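Local coordinates for protein aromatic amino acid aminotransferase I (Candida albicans WO-1, PDB 6HNU) that probably transfers the amino group of aromatic amino acids to 2-oxoglutarate, using pyridoxal 5'-phosphate as its cofactor, at residues I136-G140 against N141-W145; A144-S147 against T148-F152; R320-R323 against L324-S328. One frame throughout, in Å; residues are numbered along the deposited sequence.

Interaction 1: residues I136-G140 against N141-W145. With PLP (pyridoxal-5'-phosphate), chain I.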
loop_
_atom_site.group_PDB
_atom_site.type_symbol
_atom_site.label_atom_id
_atom_site.label_comp_id
_atom_site.label_asym_id
_atom_site.label_seq_id
_atom_site.Cartn_x
_atom_site.Cartn_y
_atom_site.Cartn_z
ATOM N N ILE B 136 10.635 4.289 9.734
ATOM C CA ILE B 136 10.439 3.507 8.488
ATOM C C ILE B 136 9.325 4.195 7.698
ATOM O O ILE B 136 8.515 4.937 8.275
ATOM C CB ILE B 136 10.118 2.030 8.817
ATOM C CG1 ILE B 136 8.852 1.866 9.662
ATOM C CG2 ILE B 136 11.343 1.393 9.481
ATOM C CD1 ILE B 136 8.330 0.436 9.792
ATOM N N VAL B 137 9.310 3.978 6.409
ATOM C CA VAL B 137 8.272 4.540 5.527
ATOM C C VAL B 137 6.975 3.746 5.698
ATOM O O VAL B 137 6.980 2.540 6.090
ATOM C CB VAL B 137 8.761 4.611 4.079
ATOM C CG1 VAL B 137 9.936 5.546 3.987
ATOM C CG2 VAL B 137 9.066 3.231 3.499
ATOM N N SER B 138 5.877 4.445 5.452
ATOM C CA SER B 138 4.522 3.881 5.272
ATOM C C SER B 138 3.945 4.447 3.986
ATOM O O SER B 138 4.525 5.406 3.426
ATOM C CB SER B 138 3.652 4.229 6.437
ATOM O OG SER B 138 3.239 5.582 6.342
ATOM N N VAL B 139 2.813 3.906 3.545
ATOM C CA VAL B 139 2.059 4.524 2.417
ATOM C C VAL B 139 0.892 5.334 2.975
ATOM O O VAL B 139 -0.137 5.528 2.261
ATOM C CB VAL B 139 1.660 3.456 1.376
ATOM C CG1 VAL B 139 2.903 2.807 0.804
ATOM C CG2 VAL B 139 0.755 2.385 1.939
ATOM N N GLY B 140 1.099 5.907 4.148
ATOM C CA GLY B 140 0.107 6.719 4.857
ATOM C C GLY B 140 -0.382 6.074 6.126
ATOM O O GLY B 140 -0.112 4.881 6.358
ATOM N N ASN B 141 -1.083 6.867 6.933
ATOM C CA ASN B 141 -1.519 6.451 8.273
ATOM C C ASN B 141 -2.599 5.361 8.162
ATOM O O ASN B 141 -2.706 4.561 9.112
ATOM C CB ASN B 141 -1.948 7.665 9.096
ATOM C CG ASN B 141 -0.811 8.468 9.682
ATOM O OD1 ASN B 141 0.370 8.297 9.311
ATOM N ND2 ASN B 141 -1.169 9.373 10.578
ATOM N N THR B 142 -3.383 5.335 7.082
ATOM C CA THR B 142 -4.395 4.282 6.850
ATOM C C THR B 142 -3.689 2.916 6.890
ATOM O O THR B 142 -4.041 2.051 7.709
ATOM C CB THR B 142 -5.148 4.506 5.532
ATOM O OG1 THR B 142 -5.647 5.851 5.571
ATOM C CG2 THR B 142 -6.276 3.498 5.391
ATOM N N GLU B 143 -2.685 2.768 6.049
ATOM C CA GLU B 143 -1.888 1.515 5.963
ATOM C C GLU B 143 -1.158 1.331 7.292
ATOM O O GLU B 143 -1.237 0.198 7.846
ATOM C CB GLU B 143 -0.878 1.554 4.824
ATOM C CG GLU B 143 0.082 0.375 4.895
ATOM C CD GLU B 143 1.368 0.650 5.638
ATOM O OE1 GLU B 143 2.119 1.546 5.184
ATOM O OE2 GLU B 143 1.673 -0.073 6.623
ATOM N N ALA B 144 -0.503 2.380 7.820
ATOM C CA ALA B 144 0.307 2.220 9.050
ATOM C C ALA B 144 -0.584 1.686 10.183
ATOM O O ALA B 144 -0.130 0.834 10.916
ATOM C CB ALA B 144 1.017 3.496 9.418
ATOM N N TRP B 145 -1.849 2.126 10.273
ATOM C CA TRP B 145 -2.807 1.641 11.293
ATOM C C TRP B 145 -3.154 0.161 11.051
ATOM O O TRP B 145 -3.127 -0.681 12.012
ATOM C CB TRP B 145 -4.042 2.551 11.307
ATOM C CG TRP B 145 -5.124 1.978 12.155
ATOM C CD1 TRP B 145 -6.372 1.610 11.751
ATOM C CD2 TRP B 145 -5.048 1.693 13.566
ATOM N NE1 TRP B 145 -7.072 1.072 12.801
ATOM C CE2 TRP B 145 -6.304 1.142 13.932
ATOM C CE3 TRP B 145 -4.036 1.788 14.538
ATOM C CZ2 TRP B 145 -6.578 0.706 15.218
ATOM C CZ3 TRP B 145 -4.328 1.382 15.823
ATOM C CH2 TRP B 145 -5.585 0.864 16.150
HETATM N N1 PLP I . -5.928 8.725 10.676
HETATM C C2 PLP I . -6.883 9.582 11.044
HETATM C C2A PLP I . -7.289 9.627 12.475
HETATM C C3 PLP I . -7.501 10.420 10.118
HETATM O O3 PLP I . -8.520 11.224 10.551
HETATM C C4 PLP I . -7.115 10.339 8.765
HETATM C C4A PLP I . -7.772 11.186 7.771
HETATM C C5 PLP I . -6.084 9.462 8.402
HETATM C C6 PLP I . -5.547 8.665 9.381
HETATM C C5A PLP I . -5.672 9.272 6.963
HETATM O O4P PLP I . -4.225 9.293 6.831
HETATM P P PLP I . -3.470 8.999 5.512
HETATM O O1P PLP I . -2.049 9.313 5.924
HETATM O O2P PLP I . -4.056 9.957 4.438
HETATM O O3P PLP I . -3.707 7.532 5.158
HETATM O O HOH W 1 2.309 6.438 8.676
HETATM O O HOH W 2 -2.355 4.418 3.216
#

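Interaction 2: residues A144-S147 against T148-F152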
loop_
_atom_site.group_PDB
_atom_site.type_symbol
_atom_site.label_atom_id
_atom_site.label_comp_id
_atom_site.label_asym_id
_atom_site.label_seq_id
_atom_site.Cartn_x
_atom_site.Cartn_y
_atom_site.Cartn_z
ATOM N N ALA B 144 -0.503 2.380 7.820
ATOM C CA ALA B 144 0.307 2.220 9.050
ATOM C C ALA B 144 -0.584 1.686 10.183
ATOM O O ALA B 144 -0.130 0.834 10.916
ATOM C CB ALA B 144 1.017 3.496 9.418
ATOM N N TRP B 145 -1.849 2.126 10.273
ATOM C CA TRP B 145 -2.807 1.641 11.293
ATOM C C TRP B 145 -3.154 0.161 11.051
ATOM O O TRP B 145 -3.127 -0.681 12.012
ATOM C CB TRP B 145 -4.042 2.551 11.307
ATOM C CG TRP B 145 -5.124 1.978 12.155
ATOM C CD1 TRP B 145 -6.372 1.610 11.751
ATOM C CD2 TRP B 145 -5.048 1.693 13.566
ATOM N NE1 TRP B 145 -7.072 1.072 12.801
ATOM C CE2 TRP B 145 -6.304 1.142 13.932
ATOM C CE3 TRP B 145 -4.036 1.788 14.538
ATOM C CZ2 TRP B 145 -6.578 0.706 15.218
ATOM C CZ3 TRP B 145 -4.328 1.382 15.823
ATOM C CH2 TRP B 145 -5.585 0.864 16.150
ATOM N N ASP B 146 -3.446 -0.209 9.810
ATOM C CA ASP B 146 -3.744 -1.616 9.458
ATOM C C ASP B 146 -2.560 -2.472 9.893
ATOM O O ASP B 146 -2.789 -3.487 10.609
ATOM C CB ASP B 146 -4.070 -1.756 7.976
ATOM C CG ASP B 146 -4.502 -3.170 7.608
ATOM O OD1 ASP B 146 -5.516 -3.605 8.118
ATOM O OD2 ASP B 146 -3.866 -3.760 6.767
ATOM N N SER B 147 -1.352 -2.023 9.573
ATOM C CA SER B 147 -0.076 -2.726 9.910
ATOM C C SER B 147 0.158 -2.765 11.412
ATOM O O SER B 147 0.671 -3.819 11.876
ATOM C CB SER B 147 1.118 -2.141 9.195
ATOM O OG SER B 147 0.909 -2.236 7.790
ATOM N N THR B 148 -0.218 -1.709 12.160
ATOM C CA THR B 148 -0.123 -1.677 13.643
ATOM C C THR B 148 -0.978 -2.807 14.232
ATOM O O THR B 148 -0.490 -3.540 15.109
ATOM C CB THR B 148 -0.533 -0.303 14.186
ATOM O OG1 THR B 148 0.354 0.661 13.592
ATOM C CG2 THR B 148 -0.532 -0.261 15.695
ATOM N N LEU B 149 -2.229 -2.905 13.811
ATOM C CA LEU B 149 -3.138 -3.956 14.314
ATOM C C LEU B 149 -2.535 -5.321 13.964
ATOM O O LEU B 149 -2.543 -6.218 14.822
ATOM C CB LEU B 149 -4.501 -3.770 13.656
ATOM C CG LEU B 149 -5.362 -2.627 14.187
ATOM C CD1 LEU B 149 -6.429 -2.293 13.180
ATOM C CD2 LEU B 149 -5.973 -3.007 15.518
ATOM N N ARG B 150 -1.894 -5.462 12.801
ATOM C CA ARG B 150 -1.348 -6.801 12.425
ATOM C C ARG B 150 -0.089 -7.159 13.214
ATOM O O ARG B 150 0.214 -8.371 13.265
ATOM C CB ARG B 150 -1.121 -6.910 10.914
ATOM C CG ARG B 150 -2.399 -6.761 10.113
ATOM C CD ARG B 150 -2.163 -6.561 8.624
ATOM N NE ARG B 150 -1.933 -7.838 7.991
ATOM C CZ ARG B 150 -1.711 -8.033 6.689
ATOM N NH1 ARG B 150 -1.583 -9.259 6.245
ATOM N NH2 ARG B 150 -1.629 -7.015 5.845
ATOM N N THR B 151 0.644 -6.172 13.725
ATOM C CA THR B 151 1.922 -6.319 14.453
ATOM C C THR B 151 1.644 -6.607 15.936
ATOM O O THR B 151 2.338 -7.461 16.486
ATOM C CB THR B 151 2.767 -5.065 14.243
ATOM O OG1 THR B 151 2.974 -4.975 12.830
ATOM C CG2 THR B 151 4.059 -5.069 15.026
ATOM N N PHE B 152 0.632 -5.965 16.550
ATOM C CA PHE B 152 0.447 -6.023 18.028
ATOM C C PHE B 152 -0.813 -6.789 18.451
ATOM O O PHE B 152 -0.959 -6.995 19.649
ATOM C CB PHE B 152 0.440 -4.618 18.606
ATOM C CG PHE B 152 1.737 -3.891 18.405
ATOM C CD1 PHE B 152 2.899 -4.345 18.996
ATOM C CD2 PHE B 152 1.807 -2.786 17.579
ATOM C CE1 PHE B 152 4.101 -3.667 18.830
ATOM C CE2 PHE B 152 3.011 -2.133 17.383
ATOM C CZ PHE B 152 4.155 -2.574 18.003
HETATM O O HOH W 3 -0.885 -4.024 6.488
#

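Interaction 3: residues R320-R323 against L324-S328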
loop_
_atom_site.group_PDB
_atom_site.type_symbol
_atom_site.label_atom_id
_atom_site.label_comp_id
_atom_site.label_asym_id
_atom_site.label_seq_id
_atom_site.Cartn_x
_atom_site.Cartn_y
_atom_site.Cartn_z
ATOM N N ARG B 320 9.586 -5.556 12.856
ATOM C CA ARG B 320 8.396 -6.395 12.605
ATOM C C ARG B 320 7.444 -5.716 11.597
ATOM O O ARG B 320 6.855 -6.431 10.767
ATOM C CB ARG B 320 7.675 -6.733 13.908
ATOM C CG ARG B 320 8.486 -7.617 14.839
ATOM C CD ARG B 320 8.607 -9.053 14.355
ATOM N NE ARG B 320 9.786 -9.300 13.521
ATOM C CZ ARG B 320 10.061 -10.450 12.910
ATOM N NH1 ARG B 320 11.196 -10.563 12.239
ATOM N NH2 ARG B 320 9.238 -11.491 12.993
ATOM N N TYR B 321 7.257 -4.408 11.674
ATOM C CA TYR B 321 6.532 -3.685 10.604
ATOM C C TYR B 321 7.218 -3.916 9.245
ATOM O O TYR B 321 6.508 -4.071 8.258
ATOM C CB TYR B 321 6.467 -2.188 10.865
ATOM C CG TYR B 321 5.431 -1.718 11.848
ATOM C CD1 TYR B 321 5.709 -1.674 13.213
ATOM C CD2 TYR B 321 4.247 -1.160 11.414
ATOM C CE1 TYR B 321 4.804 -1.141 14.123
ATOM C CE2 TYR B 321 3.315 -0.647 12.314
ATOM C CZ TYR B 321 3.599 -0.621 13.671
ATOM O OH TYR B 321 2.720 -0.064 14.563
ATOM N N VAL B 322 8.552 -3.853 9.159
ATOM C CA VAL B 322 9.269 -4.009 7.862
ATOM C C VAL B 322 8.993 -5.413 7.298
ATOM O O VAL B 322 8.604 -5.530 6.131
ATOM C CB VAL B 322 10.770 -3.711 8.026
ATOM C CG1 VAL B 322 11.503 -4.044 6.737
ATOM C CG2 VAL B 322 11.007 -2.259 8.433
ATOM N N ARG B 323 9.061 -6.456 8.120
ATOM C CA ARG B 323 8.730 -7.841 7.686
ATOM C C ARG B 323 7.316 -7.868 7.107
ATOM O O ARG B 323 7.103 -8.459 6.044
ATOM C CB ARG B 323 8.849 -8.792 8.874
ATOM C CG ARG B 323 10.261 -8.852 9.437
ATOM C CD ARG B 323 11.247 -9.513 8.472
ATOM N NE ARG B 323 11.904 -8.633 7.504
ATOM C CZ ARG B 323 12.957 -7.848 7.724
ATOM N NH1 ARG B 323 13.510 -7.737 8.919
ATOM N NH2 ARG B 323 13.463 -7.144 6.720
ATOM N N LEU B 324 6.357 -7.245 7.775
ATOM C CA LEU B 324 4.967 -7.224 7.276
ATOM C C LEU B 324 4.910 -6.431 5.971
ATOM O O LEU B 324 4.323 -6.955 4.983
ATOM C CB LEU B 324 4.036 -6.621 8.320
ATOM C CG LEU B 324 2.598 -6.387 7.868
ATOM C CD1 LEU B 324 1.930 -7.663 7.387
ATOM C CD2 LEU B 324 1.801 -5.790 9.022
ATOM N N HIS B 325 5.527 -5.256 5.932
ATOM C CA HIS B 325 5.532 -4.408 4.710
ATOM C C HIS B 325 6.068 -5.179 3.489
ATOM O O HIS B 325 5.506 -5.008 2.413
ATOM C CB HIS B 325 6.315 -3.131 4.948
ATOM C CG HIS B 325 5.561 -2.084 5.688
ATOM N ND1 HIS B 325 6.187 -0.952 6.117
ATOM C CD2 HIS B 325 4.258 -1.934 5.999
ATOM C CE1 HIS B 325 5.301 -0.152 6.681
ATOM N NE2 HIS B 325 4.133 -0.713 6.639
ATOM N N GLU B 326 7.144 -5.975 3.649
ATOM C CA GLU B 326 7.746 -6.809 2.584
ATOM C C GLU B 326 6.709 -7.645 1.840
ATOM O O GLU B 326 6.849 -7.743 0.629
ATOM C CB GLU B 326 8.844 -7.724 3.132
ATOM C CG GLU B 326 10.102 -6.931 3.256
ATOM C CD GLU B 326 11.192 -7.542 4.117
ATOM O OE1 GLU B 326 10.942 -8.571 4.788
ATOM O OE2 GLU B 326 12.290 -6.942 4.125
ATOM N N VAL B 327 5.713 -8.192 2.526
ATOM C CA VAL B 327 4.701 -9.101 1.909
ATOM C C VAL B 327 3.300 -8.482 1.872
ATOM O O VAL B 327 2.345 -9.210 1.549
ATOM C CB VAL B 327 4.704 -10.447 2.644
ATOM C CG1 VAL B 327 6.072 -11.096 2.511
ATOM C CG2 VAL B 327 4.302 -10.305 4.105
ATOM N N SER B 328 3.160 -7.194 2.170
ATOM C CA SER B 328 1.868 -6.459 2.073
ATOM C C SER B 328 2.058 -5.319 1.053
ATOM O O SER B 328 2.041 -5.613 -0.179
ATOM C CB SER B 328 1.369 -6.054 3.443
ATOM O OG SER B 328 2.201 -5.094 4.075
#

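Interaction 1: residues I136-G140 against N141-W145
Glu143 folds back from the first turn of helix 141-152 onto the residues before it, its side chain crossing that of Val139 at about a right angle. Its CB rests on Val139 CG2 at 3.4 Å. CG lies anti to the backbone N (chi1 170°), and a bend at the next torsion brings the carboxylate back to the backbone. There OE1 accepts from Val139 N at 3.0 Å, met nearly along its C-O axis, while OE2 is hydrogen-bonded to His325 NE2 and to Ser147 OG. Ser138 OG accepts from Gly140 N at 3.1 Å, an ST turn that shapes the bend into the helix. Gly140 is the N-cap residue, and its O accepts from Ala144 N. The helix start presents two amides to the cofactor phosphate: Asn141 N to PLP O1P at 2.8 Å and Thr142 N to PLP O3P at 2.9 Å. Thr142 OG1 adds a 2.6 Å bond to the same O3P, and the helix N-terminus probably favours the phosphate's negative charge. Asn141 ND2 is hydrogen-bonded to Leu295 O. The turn joins edge strand 133-138 of the large mixed sheet to helix 141-152; Ala144 packs on strands 292-297 and 309-314, Ile136 on helix 315-327.

Interaction 2: residues A144-S147 against T148-F152
Thr148 N gives Ala144 O the regular i to i+4 bond of alpha-helix 141-152, in the large domain of this class I aminotransferase, and the Thr148 hydroxyl adds a second bond to the same oxygen. Thr148 OG1, beside its own backbone N (chi1 -59°), reaches Ala144 O at 2.7 Å from one face of the carbonyl plane, and the amide arrives from the opposite face; OG1 is also bonded to Tyr321 OH. One residue on, Leu149 lies over a face of the Trp145 indole: CG stands 4.0 Å from the centroid of the six-membered ring, a CH-pi contact 20° off the normal, and CD1 sits toward the rim, 3.4 Å from NE1 of Trp145. That NE1 is hydrogen-bonded to Ala169 O, and the ring meets Tyr211, which lines the cofactor pocket. Arg150 runs its aliphatic part over Asp146 O, with CG 3.3 Å from that oxygen. Its NH2 stays 4.1 Å from Asp146 OD2, beyond salt-bridge distance within the helix. Across the dimer interface, Arg150 pairs instead with Asp146 of the second subunit, and Asp146 with Arg150 of the second subunit. A water joins Asp146 OD2, Ser147 OG and Arg150 NH2. Thr151 also gives two bonds to one carbonyl: its N donates weakly to Ser147 O, and Thr151 OG1 donates to Ser147 O at 2.7 Å.

Interaction 3: residues R320-R323 against L324-S328
Arg323 and Glu326 form an intrahelical i to i+3 salt bridge on helix 315-327, on its more exposed side, while Tyr321, Leu324 and His325 are packed into the protein on the buried side. On the buried side, Tyr321 O accepts from His325 N at 2.8 Å and also lies over one face of the imidazole, 3.4 Å from His325 CG. The polar ends of His325 and Tyr321 face helix 141-152, and the Tyr321 ring packs on Phe152 and Ile136. With its CG anti to the backbone N (chi1 173°), Leu324 packs its branched end on Ser147 and Arg150 of helix 141-152.

The outer side is held by charge and less by close packing. Arg323, bent at its second and third torsions, runs alongside Glu326 and grips it side-on. Arg323 NE donates to Glu326 OE1 at 2.9 Å, nearly straight (N-H...O 175°), and Arg323 NH2 to Glu326 OE2 at 2.9 Å. Glu326 is extended beyond CG, which carries its carboxylate to the guanidinium edge. The two flat groups are not coplanar, their planes being 39° apart: both oxygens lie near the guanidinium plane, but the nitrogens stand well out of the carboxylate plane. Arg323 NH1 has a further salt bridge to Glu319, so two acids probably share its charge. Val322 CG1 touches the same carboxylate, 4.0 Å from Glu326 OE2. Val327 O is hydrogen-bonded to Ser172 OG of the second subunit. Leu324 O takes Val327 N at 3.1 Å and, from the opposite face of its plane, Ser328 OG at 3.0 Å.

Interactions 1 and 2 follow each other on one helix, 141-152, sharing Ala144 and Trp145 with centres about 9 Å apart; interaction 3 comes much later in the chain, on helix 315-327, its centre about 11 Å from that of interaction 1 and 10 Å from that of interaction 2. The two helices pack against each other at a steep angle beside the large mixed sheet, whose neighbouring strands 133-138 and 309-314 lead into them. Two probable side-chain hydrogen bonds, one from each of interactions 1 and 2, tie helix 141-152 to interaction 3. All three contacts touch the second subunit, so the phosphate-binding helix start is continuous with packing that extends to the dimer interface.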